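PDB 2ZBV: adenosyl-chloride synthase from Thermotoga maritima, which binds adenosine and probably cleaves S-adenosyl-L-methionine, transferring its adenosyl group to a small nucleophile such as chloride or hydroxide. Local coordinates for residues 22-26 with 137-141; 43-48 with 157-161; 78-84 with 103-109. All blocks are in the same frame, centred on the assembly; numbering follows the deposited sequence.

Contact 1 (22-26 with 137-141)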
ATOM      1  N   ILE A  22      18.164  -2.074  -1.771  1.00 20.66           N
ATOM      2  CA  ILE A  22      18.381  -1.184  -2.899  1.00 20.79           C
ATOM      3  C   ILE A  22      18.973   0.149  -2.441  1.00 22.69           C
ATOM      4  O   ILE A  22      19.958   0.626  -3.009  1.00 21.38           O
ATOM      5  CB  ILE A  22      17.057  -0.910  -3.648  1.00 21.65           C
ATOM      6  CG1 ILE A  22      16.561  -2.201  -4.303  1.00 18.15           C
ATOM      7  CG2 ILE A  22      17.263   0.202  -4.696  1.00 20.27           C
ATOM      8  CD1 ILE A  22      15.219  -2.055  -5.003  1.00 20.91           C
ATOM      9  N   LYS A  23      18.373   0.732  -1.406  1.00 23.10           N
ATOM     10  CA  LYS A  23      18.810   2.018  -0.867  1.00 26.54           C
ATOM     11  C   LYS A  23      20.173   1.970  -0.180  1.00 28.65           C
ATOM     12  O   LYS A  23      20.824   3.004  -0.008  1.00 27.08           O
ATOM     13  CB  LYS A  23      17.768   2.550   0.118  1.00 25.75           C
ATOM     14  CG  LYS A  23      16.481   3.027  -0.534  1.00 27.45           C
ATOM     15  CD  LYS A  23      16.719   4.301  -1.334  1.00 30.89           C
ATOM     16  CE  LYS A  23      15.410   4.924  -1.790  1.00 32.73           C
ATOM     17  NZ  LYS A  23      15.641   6.263  -2.401  1.00 34.39           N
ATOM     18  N   ARG A  24      20.589   0.776   0.229  1.00 30.63           N
ATOM     19  CA  ARG A  24      21.887   0.612   0.876  1.00 33.08           C
ATOM     20  C   ARG A  24      22.924   0.701  -0.232  1.00 32.95           C
ATOM     21  O   ARG A  24      23.991   1.288  -0.053  1.00 32.33           O
ATOM     22  CB  ARG A  24      21.982  -0.748   1.584  1.00 34.25           C
ATOM     23  CG  ARG A  24      21.048  -0.882   2.782  1.00 40.32           C
ATOM     24  CD  ARG A  24      21.059  -2.283   3.401  1.00 44.03           C
ATOM     25  NE  ARG A  24      22.319  -2.564   4.088  1.00 47.43           N
ATOM     26  CZ  ARG A  24      22.526  -3.610   4.885  1.00 47.62           C
ATOM     27  NH1 ARG A  24      21.556  -4.490   5.108  1.00 48.50           N
ATOM     28  NH2 ARG A  24      23.709  -3.774   5.465  1.00 47.87           N
ATOM     29  N   ILE A  25      22.588   0.123  -1.380  1.00 32.08           N
ATOM     30  CA  ILE A  25      23.472   0.138  -2.535  1.00 33.28           C
ATOM     31  C   ILE A  25      23.502   1.533  -3.150  1.00 34.30           C
ATOM     32  O   ILE A  25      24.569   2.075  -3.421  1.00 35.40           O
ATOM     33  CB  ILE A  25      23.008  -0.870  -3.593  1.00 32.98           C
ATOM     34  CG1 ILE A  25      23.274  -2.289  -3.094  1.00 33.15           C
ATOM     35  CG2 ILE A  25      23.731  -0.628  -4.910  1.00 35.00           C
ATOM     36  CD1 ILE A  25      22.787  -3.349  -4.035  1.00 28.18           C
ATOM     37  N   ASN A  26      22.325   2.114  -3.356  1.00 32.67           N
ATOM     38  CA  ASN A  26      22.216   3.448  -3.931  1.00 31.50           C
ATOM     39  C   ASN A  26      21.218   4.285  -3.137  1.00 31.73           C
ATOM     40  O   ASN A  26      20.009   4.185  -3.340  1.00 32.31           O
ATOM     41  CB  ASN A  26      21.761   3.366  -5.387  1.00 30.35           C
ATOM     42  CG  ASN A  26      21.625   4.738  -6.034  1.00 29.01           C
ATOM     43  OD1 ASN A  26      21.075   4.869  -7.129  1.00 29.66           O
ATOM     44  ND2 ASN A  26      22.132   5.768  -5.358  1.00 25.56           N
ATOM     45  N   ALA A 137      19.466  -2.483  -8.615  1.00 17.54           N
ATOM     46  CA  ALA A 137      20.072  -1.312  -7.995  1.00 20.24           C
ATOM     47  C   ALA A 137      21.366  -0.906  -8.703  1.00 23.14           C
ATOM     48  O   ALA A 137      21.583   0.278  -8.956  1.00 22.14           O
ATOM     49  CB  ALA A 137      20.349  -1.575  -6.523  1.00 19.38           C
ATOM     50  N   HIS A 138      22.218  -1.883  -9.012  1.00 23.80           N
ATOM     51  CA  HIS A 138      23.488  -1.605  -9.696  1.00 25.66           C
ATOM     52  C   HIS A 138      23.251  -1.105 -11.124  1.00 26.51           C
ATOM     53  O   HIS A 138      23.889  -0.150 -11.575  1.00 27.40           O
ATOM     54  CB  HIS A 138      24.377  -2.865  -9.732  1.00 24.69           C
ATOM     55  CG  HIS A 138      24.965  -3.235  -8.403  1.00 26.22           C
ATOM     56  ND1 HIS A 138      25.813  -2.401  -7.706  1.00 28.63           N
ATOM     57  CD2 HIS A 138      24.816  -4.345  -7.639  1.00 28.31           C
ATOM     58  CE1 HIS A 138      26.158  -2.979  -6.567  1.00 30.40           C
ATOM     59  NE2 HIS A 138      25.566  -4.160  -6.502  1.00 29.53           N
ATOM     60  N   LEU A 139      22.336  -1.751 -11.835  1.00 25.84           N
ATOM     61  CA  LEU A 139      22.020  -1.349 -13.197  1.00 27.27           C
ATOM     62  C   LEU A 139      21.516   0.095 -13.214  1.00 28.92           C
ATOM     63  O   LEU A 139      21.930   0.894 -14.051  1.00 28.83           O
ATOM     64  CB  LEU A 139      20.958  -2.277 -13.795  1.00 25.22           C
ATOM     65  CG  LEU A 139      21.399  -3.696 -14.157  1.00 26.49           C
ATOM     66  CD1 LEU A 139      20.179  -4.550 -14.492  1.00 23.40           C
ATOM     67  CD2 LEU A 139      22.360  -3.644 -15.349  1.00 24.76           C
ATOM     68  N   ASP A 140      20.630   0.422 -12.280  1.00 29.65           N
ATOM     69  CA  ASP A 140      20.065   1.765 -12.182  1.00 30.73           C
ATOM     70  C   ASP A 140      21.158   2.762 -11.817  1.00 33.31           C
ATOM     71  O   ASP A 140      21.005   3.973 -11.990  1.00 33.39           O
ATOM     72  CB  ASP A 140      18.970   1.793 -11.113  1.00 28.34           C
ATOM     73  CG  ASP A 140      18.353   3.169 -10.946  1.00 28.60           C
ATOM     74  OD1 ASP A 140      17.783   3.685 -11.930  1.00 28.35           O
ATOM     75  OD2 ASP A 140      18.437   3.736  -9.832  1.00 28.34           O
HETATM   76  N   MSE A 141      22.265   2.239 -11.309  1.00 35.97           N
HETATM   77  CA  MSE A 141      23.390   3.072 -10.912  1.00 38.45           C
HETATM   78  C   MSE A 141      24.408   3.263 -12.030  1.00 36.52           C
HETATM   79  O   MSE A 141      25.437   3.890 -11.824  1.00 35.94           O
HETATM   80  CB  MSE A 141      24.090   2.456  -9.711  1.00 45.07           C
HETATM   81  CG  MSE A 141      24.011   3.291  -8.465  1.00 53.17           C
HETATM   82 SE   MSE A 141      25.139   2.487  -7.144  1.00 68.26          SE
HETATM   83  CE  MSE A 141      26.857   3.073  -7.845  1.00 62.26           C
TER
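Two helices can pack closely where one presents a small residue to the other, and Ala137 does this for the last turn of helix 14-25. Its CA lies 5.4 Å from the CA of Ile22, and its methyl CB fits between two isoleucines, 4.0 Å from Ile22 CG2 and 3.9 Å from Ile25 CG2. One turn of helix separates these isoleucines, so both reach the same neighbour. The CA-to-CB bond of His138 runs sideways to segment 22-26, but its ring comes up against Ile25: CG2 of Ile25 sits 4.1 Å from the centroid of the His138 ring, 27° off the normal, a CH-pi contact over the face. The pair of helices belongs to the layered alpha/beta fold of the N-terminal part of the chain, resting on its six-stranded mixed sheet: Ile22 reaches Ile2 and Leu64 on two strands, and Leu139 reaches Val62. Asp140 points toward the other helix end but is only a minor neighbour of Asn26; its OD1 accepts a weak hydrogen bond from the Met1 nitrogen. Met141, a selenomethionine, lies at the exposed end of the contact, its SE 4.1 Å from Ile25 CG2 and 3.8 Å from Ile25 O, while the Asn26 side chain leans against it. On the far side of helix 14-25, Lys23 forms a salt bridge with Glu30 of the second subunit.

Contact 2 (43-48 with 157-161)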
ATOM      1  N   VAL A  43       2.128 -15.257 -12.714  1.00 19.48           N
ATOM      2  CA  VAL A  43       3.030 -14.656 -13.684  1.00 21.80           C
ATOM      3  C   VAL A  43       2.287 -14.141 -14.917  1.00 19.61           C
ATOM      4  O   VAL A  43       2.667 -13.132 -15.495  1.00 19.89           O
ATOM      5  CB  VAL A  43       4.132 -15.662 -14.119  1.00 23.66           C
ATOM      6  CG1 VAL A  43       5.013 -16.017 -12.929  1.00 24.07           C
ATOM      7  CG2 VAL A  43       3.500 -16.908 -14.682  1.00 27.19           C
ATOM      8  N   ARG A  44       1.226 -14.825 -15.327  1.00 21.98           N
ATOM      9  CA  ARG A  44       0.468 -14.369 -16.495  1.00 22.71           C
ATOM     10  C   ARG A  44      -0.082 -12.962 -16.256  1.00 21.21           C
ATOM     11  O   ARG A  44       0.032 -12.086 -17.118  1.00 19.04           O
ATOM     12  CB  ARG A  44      -0.689 -15.325 -16.805  1.00 26.89           C
ATOM     13  CG  ARG A  44      -1.467 -14.947 -18.073  1.00 33.51           C
ATOM     14  CD  ARG A  44      -2.460 -16.033 -18.458  1.00 38.94           C
ATOM     15  NE  ARG A  44      -1.799 -17.317 -18.697  1.00 43.89           N
ATOM     16  CZ  ARG A  44      -1.023 -17.582 -19.745  1.00 45.52           C
ATOM     17  NH1 ARG A  44      -0.805 -16.655 -20.670  1.00 46.61           N
ATOM     18  NH2 ARG A  44      -0.453 -18.775 -19.864  1.00 45.39           N
ATOM     19  N   LYS A  45      -0.683 -12.753 -15.087  1.00 20.25           N
ATOM     20  CA  LYS A  45      -1.237 -11.444 -14.731  1.00 21.70           C
ATOM     21  C   LYS A  45      -0.112 -10.410 -14.646  1.00 19.70           C
ATOM     22  O   LYS A  45      -0.215  -9.301 -15.181  1.00 18.81           O
ATOM     23  CB  LYS A  45      -1.966 -11.526 -13.383  1.00 24.83           C
ATOM     24  CG  LYS A  45      -2.050 -10.194 -12.632  1.00 27.63           C
ATOM     25  CD  LYS A  45      -2.830  -9.149 -13.403  1.00 30.86           C
ATOM     26  CE  LYS A  45      -4.252  -9.038 -12.894  1.00 35.03           C
ATOM     27  NZ  LYS A  45      -4.332  -8.579 -11.474  1.00 36.08           N
ATOM     28  N   ALA A  46       0.965 -10.776 -13.970  1.00 17.73           N
ATOM     29  CA  ALA A  46       2.100  -9.872 -13.835  1.00 19.18           C
ATOM     30  C   ALA A  46       2.666  -9.453 -15.206  1.00 17.90           C
ATOM     31  O   ALA A  46       3.047  -8.298 -15.389  1.00 18.58           O
ATOM     32  CB  ALA A  46       3.199 -10.532 -12.988  1.00 17.71           C
ATOM     33  N   SER A  47       2.702 -10.377 -16.166  1.00 17.00           N
ATOM     34  CA  SER A  47       3.256 -10.060 -17.488  1.00 17.15           C
ATOM     35  C   SER A  47       2.454  -8.943 -18.147  1.00 17.16           C
ATOM     36  O   SER A  47       3.017  -8.054 -18.780  1.00 17.71           O
ATOM     37  CB  SER A  47       3.306 -11.313 -18.389  1.00 16.83           C
ATOM     38  OG  SER A  47       2.026 -11.737 -18.844  1.00 20.73           O
ATOM     39  N   HIS A  48       1.137  -8.977 -17.975  1.00 18.33           N
ATOM     40  CA  HIS A  48       0.264  -7.940 -18.528  1.00 18.29           C
ATOM     41  C   HIS A  48       0.416  -6.605 -17.801  1.00 17.02           C
ATOM     42  O   HIS A  48       0.564  -5.559 -18.438  1.00 15.74           O
ATOM     43  CB  HIS A  48      -1.195  -8.389 -18.458  1.00 20.56           C
ATOM     44  CG  HIS A  48      -1.547  -9.433 -19.468  1.00 21.97           C
ATOM     45  ND1 HIS A  48      -1.543  -9.182 -20.824  1.00 20.91           N
ATOM     46  CD2 HIS A  48      -1.909 -10.730 -19.324  1.00 23.72           C
ATOM     47  CE1 HIS A  48      -1.888 -10.282 -21.471  1.00 25.13           C
ATOM     48  NE2 HIS A  48      -2.116 -11.236 -20.584  1.00 26.33           N
ATOM     49  N   VAL A 157       8.719 -18.515 -22.725  1.00 32.52           N
ATOM     50  CA  VAL A 157       7.579 -17.740 -23.189  1.00 33.41           C
ATOM     51  C   VAL A 157       6.265 -18.346 -22.721  1.00 33.65           C
ATOM     52  O   VAL A 157       6.095 -19.561 -22.743  1.00 31.19           O
ATOM     53  CB  VAL A 157       7.557 -17.665 -24.733  1.00 34.65           C
ATOM     54  CG1 VAL A 157       6.317 -16.926 -25.203  1.00 35.37           C
ATOM     55  CG2 VAL A 157       8.817 -16.965 -25.235  1.00 35.66           C
ATOM     56  N   LEU A 158       5.345 -17.489 -22.290  1.00 33.94           N
ATOM     57  CA  LEU A 158       4.031 -17.930 -21.843  1.00 36.34           C
ATOM     58  C   LEU A 158       3.162 -18.189 -23.065  1.00 39.34           C
ATOM     59  O   LEU A 158       3.001 -17.311 -23.917  1.00 38.65           O
ATOM     60  CB  LEU A 158       3.357 -16.855 -20.985  1.00 35.03           C
ATOM     61  CG  LEU A 158       3.864 -16.635 -19.562  1.00 36.72           C
ATOM     62  CD1 LEU A 158       3.041 -15.533 -18.899  1.00 35.69           C
ATOM     63  CD2 LEU A 158       3.747 -17.933 -18.774  1.00 37.38           C
ATOM     64  N   LYS A 159       2.606 -19.388 -23.159  1.00 43.39           N
ATOM     65  CA  LYS A 159       1.747 -19.711 -24.287  1.00 49.45           C
ATOM     66  C   LYS A 159       0.475 -18.882 -24.186  1.00 51.59           C
ATOM     67  O   LYS A 159      -0.274 -19.000 -23.219  1.00 51.69           O
ATOM     68  CB  LYS A 159       1.403 -21.205 -24.294  1.00 50.91           C
ATOM     69  CG  LYS A 159       2.572 -22.107 -24.665  1.00 54.80           C
ATOM     70  CD  LYS A 159       2.168 -23.575 -24.669  1.00 57.43           C
ATOM     71  CE  LYS A 159       3.337 -24.463 -25.064  1.00 58.56           C
ATOM     72  NZ  LYS A 159       4.504 -24.265 -24.157  1.00 58.84           N
HETATM   73  N   MSE A 160       0.243 -18.032 -25.180  1.00 55.40           N
HETATM   74  CA  MSE A 160      -0.946 -17.190 -25.193  1.00 59.63           C
HETATM   75  C   MSE A 160      -1.602 -17.198 -26.561  1.00 59.65           C
HETATM   76  O   MSE A 160      -0.926 -17.087 -27.581  1.00 60.63           O
HETATM   77  CB  MSE A 160      -0.592 -15.744 -24.855  1.00 63.86           C
HETATM   78  CG  MSE A 160       0.242 -15.554 -23.615  1.00 69.65           C
HETATM   79 SE   MSE A 160       0.460 -13.667 -23.269  1.00 78.35          SE
HETATM   80  CE  MSE A 160      -0.167 -13.629 -21.433  1.00 74.80           C
ATOM     81  N   ARG A 161      -2.923 -17.317 -26.576  1.00 59.51           N
ATOM     82  CA  ARG A 161      -3.672 -17.308 -27.823  1.00 59.29           C
ATOM     83  C   ARG A 161      -3.860 -15.847 -28.221  1.00 57.74           C
ATOM     84  O   ARG A 161      -4.705 -15.149 -27.656  1.00 58.20           O
ATOM     85  CB  ARG A 161      -5.031 -17.981 -27.621  1.00 61.37           C
ATOM     86  CG  ARG A 161      -5.950 -17.930 -28.829  1.00 63.87           C
ATOM     87  CD  ARG A 161      -7.313 -18.513 -28.494  1.00 65.86           C
ATOM     88  NE  ARG A 161      -8.261 -18.369 -29.595  1.00 68.69           N
ATOM     89  CZ  ARG A 161      -8.131 -18.955 -30.782  1.00 69.64           C
ATOM     90  NH1 ARG A 161      -7.086 -19.736 -31.032  1.00 70.35           N
ATOM     91  NH2 ARG A 161      -9.047 -18.761 -31.720  1.00 70.06           N
TER
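A helix and an irregular linker can pack without any regular pairing: here the first turns of helix 43-54, beside the adenosine pocket, meet the extended loop 157-161, part of the connection from the alpha/beta sheet region to the second, eight-stranded sheet. Val43 opens the contact by placing CG2 4.2 Å from CD2 of Leu158. This valine also packs on Val67, a residue of the adenosine pocket, and its side chain is about 7 Å from the bound adenosine. Arg44 does more: its CA lies 3.7 Å from Leu158 CD1, and its long side chain extends across the gap, where NH2 gives a weak hydrogen bond of 3.4 Å to the backbone O of Lys159. Leu158 thus sets CD1 against the helix backbone and has its CB 4.2 Å from Arg44 NH1, while its own N is tied to Thr97 OG1. One turn on, Ser47 turns its hydroxyl back into the helix, OG donating to Arg44 O at 2.7 Å; the same OG is 3.9 Å from both Leu158 CD1 and Met160 CE, so this polar group is satisfied beside apolar neighbours. His48 completes the surface patch against Met160, a poorly ordered selenomethionine whose SE approaches the imidazole obliquely, 5.1 Å from the ring centroid, with Met160 CE 3.2 Å from His48 NE2.

Contact 3 (78-84 with 103-109); sequences IVMKTKN and YGVAEIR
This is an antiparallel strand pairing at the edge of the six-stranded mixed sheet, where strand 105-110 is outermost within the chain. The axes of 78-82 and 105-109 approach to 4.6 Å, with N-to-C directions 161° apart. Residues 78-82 and 107-109 are extended (Val79 phi/psi -136/121). Val79 and Arg109 form a hydrogen-bonded pair, N to O 2.9 Å both ways; Met80 and Ile108 form a non-hydrogen-bonded pair. A classic beta bulge follows: Lys81 N donates to Glu107 O (2.8 Å), but Lys81 O receives hydrogen bonds from Ala106 N (2.8 Å) and Glu107 N (3.2 Å), with Ala106 at -92/-40, so Thr82 pairs with Val105. Gly104 (phi +87) follows helix 97-103; its O accepts a hydrogen bond from Lys83 N (2.9 Å). As in layered alpha/beta folds, helices flank both faces: Val79 packs on helix 127-140, whereas selenomethionine Met80 (tt, chi3 m) meets Ala100, its CE 3.9 Å from Val105 CG2. Arg109 NE salt-bridges Glu107 OE2 (2.6 Å). Asn84 ND2 lies over the Tyr103 ring, whose OH hydrogen-bonds Ser54 OG.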
ATOM      1  N   ILE A  78      17.447 -13.697 -14.978  1.00 23.27           N
ATOM      2  CA  ILE A  78      17.887 -12.932 -16.141  1.00 22.40           C
ATOM      3  C   ILE A  78      17.652 -11.428 -16.094  1.00 23.32           C
ATOM      4  O   ILE A  78      16.967 -10.909 -15.210  1.00 21.83           O
ATOM      5  CB  ILE A  78      17.179 -13.443 -17.427  1.00 21.63           C
ATOM      6  CG1 ILE A  78      15.666 -13.230 -17.296  1.00 19.77           C
ATOM      7  CG2 ILE A  78      17.456 -14.923 -17.646  1.00 21.69           C
ATOM      8  CD1 ILE A  78      14.892 -13.518 -18.572  1.00 20.36           C
ATOM      9  N   VAL A  79      18.247 -10.739 -17.068  1.00 23.10           N
ATOM     10  CA  VAL A  79      18.094  -9.295 -17.238  1.00 23.19           C
ATOM     11  C   VAL A  79      17.888  -9.117 -18.741  1.00 24.26           C
ATOM     12  O   VAL A  79      18.735  -9.518 -19.544  1.00 22.46           O
ATOM     13  CB  VAL A  79      19.346  -8.485 -16.812  1.00 24.11           C
ATOM     14  CG1 VAL A  79      19.132  -7.020 -17.149  1.00 21.15           C
ATOM     15  CG2 VAL A  79      19.602  -8.629 -15.318  1.00 19.44           C
HETATM   16  N   MSE A  80      16.755  -8.532 -19.115  1.00 23.04           N
HETATM   17  CA  MSE A  80      16.425  -8.327 -20.521  1.00 24.55           C
HETATM   18  C   MSE A  80      16.436  -6.850 -20.887  1.00 26.81           C
HETATM   19  O   MSE A  80      16.086  -5.985 -20.073  1.00 25.85           O
HETATM   20  CB  MSE A  80      15.040  -8.923 -20.826  1.00 24.85           C
HETATM   21  CG  MSE A  80      14.554  -8.747 -22.272  1.00 27.62           C
HETATM   22 SE   MSE A  80      12.675  -9.143 -22.514  1.00 33.01          SE
HETATM   23  CE  MSE A  80      12.801 -11.028 -22.799  1.00 28.30           C
ATOM     24  N   LYS A  81      16.876  -6.566 -22.109  1.00 26.52           N
ATOM     25  CA  LYS A  81      16.898  -5.202 -22.615  1.00 26.98           C
ATOM     26  C   LYS A  81      15.982  -5.218 -23.827  1.00 26.29           C
ATOM     27  O   LYS A  81      16.175  -6.008 -24.756  1.00 27.64           O
ATOM     28  CB  LYS A  81      18.304  -4.782 -23.038  1.00 29.76           C
ATOM     29  CG  LYS A  81      18.389  -3.338 -23.518  1.00 31.02           C
ATOM     30  CD  LYS A  81      19.756  -3.031 -24.119  1.00 34.99           C
ATOM     31  CE  LYS A  81      19.789  -1.646 -24.753  1.00 35.12           C
ATOM     32  NZ  LYS A  81      21.043  -1.435 -25.553  1.00 37.58           N
ATOM     33  N   THR A  82      14.964  -4.370 -23.803  1.00 24.29           N
ATOM     34  CA  THR A  82      14.020  -4.301 -24.902  1.00 24.14           C
ATOM     35  C   THR A  82      14.445  -3.208 -25.871  1.00 23.69           C
ATOM     36  O   THR A  82      15.161  -2.276 -25.499  1.00 23.86           O
ATOM     37  CB  THR A  82      12.585  -4.053 -24.382  1.00 19.87           C
ATOM     38  OG1 THR A  82      12.601  -3.023 -23.391  1.00 23.90           O
ATOM     39  CG2 THR A  82      12.031  -5.321 -23.771  1.00 19.16           C
ATOM     40  N   LYS A  83      13.999  -3.322 -27.115  1.00 26.06           N
ATOM     41  CA  LYS A  83      14.388  -2.354 -28.133  1.00 29.59           C
ATOM     42  C   LYS A  83      13.918  -0.922 -27.915  1.00 30.52           C
ATOM     43  O   LYS A  83      14.251  -0.039 -28.700  1.00 31.74           O
ATOM     44  CB  LYS A  83      13.964  -2.863 -29.506  1.00 30.90           C
ATOM     45  CG  LYS A  83      14.717  -4.125 -29.895  1.00 32.51           C
ATOM     46  CD  LYS A  83      14.273  -4.683 -31.229  1.00 33.02           C
ATOM     47  CE  LYS A  83      15.139  -5.870 -31.617  1.00 35.01           C
ATOM     48  NZ  LYS A  83      14.687  -6.504 -32.880  1.00 36.10           N
ATOM     49  N   ASN A  84      13.158  -0.690 -26.847  1.00 29.75           N
ATOM     50  CA  ASN A  84      12.689   0.658 -26.538  1.00 28.33           C
ATOM     51  C   ASN A  84      13.561   1.216 -25.417  1.00 28.03           C
ATOM     52  O   ASN A  84      13.222   2.207 -24.771  1.00 26.28           O
ATOM     53  CB  ASN A  84      11.206   0.643 -26.127  1.00 28.83           C
ATOM     54  CG  ASN A  84      10.964  -0.116 -24.840  1.00 28.73           C
ATOM     55  OD1 ASN A  84      11.573  -1.156 -24.607  1.00 29.33           O
ATOM     56  ND2 ASN A  84      10.062   0.393 -24.003  1.00 26.23           N
ATOM     57  N   TYR A 103       7.749  -4.911 -27.355  1.00 27.38           N
ATOM     58  CA  TYR A 103       8.864  -4.006 -27.607  1.00 26.88           C
ATOM     59  C   TYR A 103      10.002  -4.609 -28.424  1.00 27.43           C
ATOM     60  O   TYR A 103      10.816  -3.881 -28.983  1.00 28.26           O
ATOM     61  CB  TYR A 103       9.457  -3.496 -26.287  1.00 24.25           C
ATOM     62  CG  TYR A 103       8.512  -2.747 -25.367  1.00 24.88           C
ATOM     63  CD1 TYR A 103       7.628  -1.783 -25.861  1.00 24.44           C
ATOM     64  CD2 TYR A 103       8.564  -2.944 -23.987  1.00 24.01           C
ATOM     65  CE1 TYR A 103       6.828  -1.030 -24.997  1.00 23.22           C
ATOM     66  CE2 TYR A 103       7.767  -2.197 -23.113  1.00 22.45           C
ATOM     67  CZ  TYR A 103       6.908  -1.239 -23.625  1.00 22.73           C
ATOM     68  OH  TYR A 103       6.176  -0.456 -22.759  1.00 23.65           O
ATOM     69  N   GLY A 104      10.074  -5.934 -28.477  1.00 27.91           N
ATOM     70  CA  GLY A 104      11.162  -6.573 -29.193  1.00 27.79           C
ATOM     71  C   GLY A 104      12.339  -6.732 -28.240  1.00 27.62           C
ATOM     72  O   GLY A 104      12.595  -5.862 -27.409  1.00 26.97           O
ATOM     73  N   VAL A 105      13.060  -7.839 -28.364  1.00 29.26           N
ATOM     74  CA  VAL A 105      14.194  -8.119 -27.490  1.00 29.28           C
ATOM     75  C   VAL A 105      15.520  -7.686 -28.102  1.00 30.97           C
ATOM     76  O   VAL A 105      15.889  -8.130 -29.188  1.00 30.74           O
ATOM     77  CB  VAL A 105      14.274  -9.626 -27.169  1.00 30.60           C
ATOM     78  CG1 VAL A 105      15.422  -9.893 -26.207  1.00 30.81           C
ATOM     79  CG2 VAL A 105      12.949 -10.100 -26.581  1.00 29.21           C
ATOM     80  N   ALA A 106      16.240  -6.824 -27.392  1.00 30.43           N
ATOM     81  CA  ALA A 106      17.525  -6.343 -27.872  1.00 30.29           C
ATOM     82  C   ALA A 106      18.664  -7.221 -27.355  1.00 31.19           C
ATOM     83  O   ALA A 106      19.609  -7.525 -28.082  1.00 31.22           O
ATOM     84  CB  ALA A 106      17.736  -4.897 -27.431  1.00 28.39           C
ATOM     85  N   GLU A 107      18.561  -7.645 -26.100  1.00 30.41           N
ATOM     86  CA  GLU A 107      19.607  -8.459 -25.494  1.00 30.18           C
ATOM     87  C   GLU A 107      19.137  -9.086 -24.188  1.00 29.97           C
ATOM     88  O   GLU A 107      18.379  -8.466 -23.442  1.00 27.84           O
ATOM     89  CB  GLU A 107      20.820  -7.574 -25.217  1.00 31.32           C
ATOM     90  CG  GLU A 107      22.010  -8.258 -24.590  1.00 36.56           C
ATOM     91  CD  GLU A 107      23.141  -7.278 -24.328  1.00 41.30           C
ATOM     92  OE1 GLU A 107      23.469  -6.494 -25.245  1.00 46.23           O
ATOM     93  OE2 GLU A 107      23.704  -7.284 -23.214  1.00 42.41           O
ATOM     94  N   ILE A 108      19.599 -10.308 -23.922  1.00 28.82           N
ATOM     95  CA  ILE A 108      19.260 -11.022 -22.694  1.00 29.78           C
ATOM     96  C   ILE A 108      20.543 -11.538 -22.033  1.00 30.46           C
ATOM     97  O   ILE A 108      21.390 -12.147 -22.689  1.00 30.01           O
ATOM     98  CB  ILE A 108      18.365 -12.243 -22.960  1.00 31.05           C
ATOM     99  CG1 ILE A 108      17.175 -11.861 -23.836  1.00 32.39           C
ATOM    100  CG2 ILE A 108      17.863 -12.802 -21.635  1.00 29.74           C
ATOM    101  CD1 ILE A 108      16.353 -13.064 -24.275  1.00 34.51           C
ATOM    102  N   ARG A 109      20.670 -11.292 -20.734  1.00 29.20           N
ATOM    103  CA  ARG A 109      21.834 -11.718 -19.959  1.00 28.81           C
ATOM    104  C   ARG A 109      21.398 -12.606 -18.800  1.00 29.23           C
ATOM    105  O   ARG A 109      20.324 -12.408 -18.225  1.00 25.27           O
ATOM    106  CB  ARG A 109      22.542 -10.505 -19.352  1.00 29.57           C
ATOM    107  CG  ARG A 109      23.093  -9.516 -20.345  1.00 33.40           C
ATOM    108  CD  ARG A 109      24.455  -9.954 -20.798  1.00 33.20           C
ATOM    109  NE  ARG A 109      24.923  -9.167 -21.926  1.00 34.05           N
ATOM    110  CZ  ARG A 109      26.104  -9.337 -22.506  1.00 32.05           C
ATOM    111  NH1 ARG A 109      26.933 -10.264 -22.049  1.00 28.91           N
ATOM    112  NH2 ARG A 109      26.443  -8.598 -23.551  1.00 31.08           N
TER
HETATM  113  O   HOH W   1       7.706   2.303 -23.781  1.00 34.90           O

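The three contacts join helix to helix, helix to linker, and strand to strand in and beside the N-terminal alpha/beta region. The segments come in the order 22-26, 43-48, 78-84, 103-109, 137-141, 157-161, so contact 3 is nested within the loops closed by contacts 1 and 2, which cross one another. Contacts 1 and 3, centres 20 Å apart, touch directly: Leu139 CD1 on helix 127-140 meets Val79 CG1 on the sheet at 3.8 Å. Contacts 2 and 3 (centres 17 Å apart, nearest atoms about 8 Å) share helix 97-103 as an intermediary, since Ser47 packs on Val98 and Met80 on Ala100. Contact 1, 28 Å from contact 2 between centres, adjoins the subunit interface, whereas contact 2 lies nearer the adenosine.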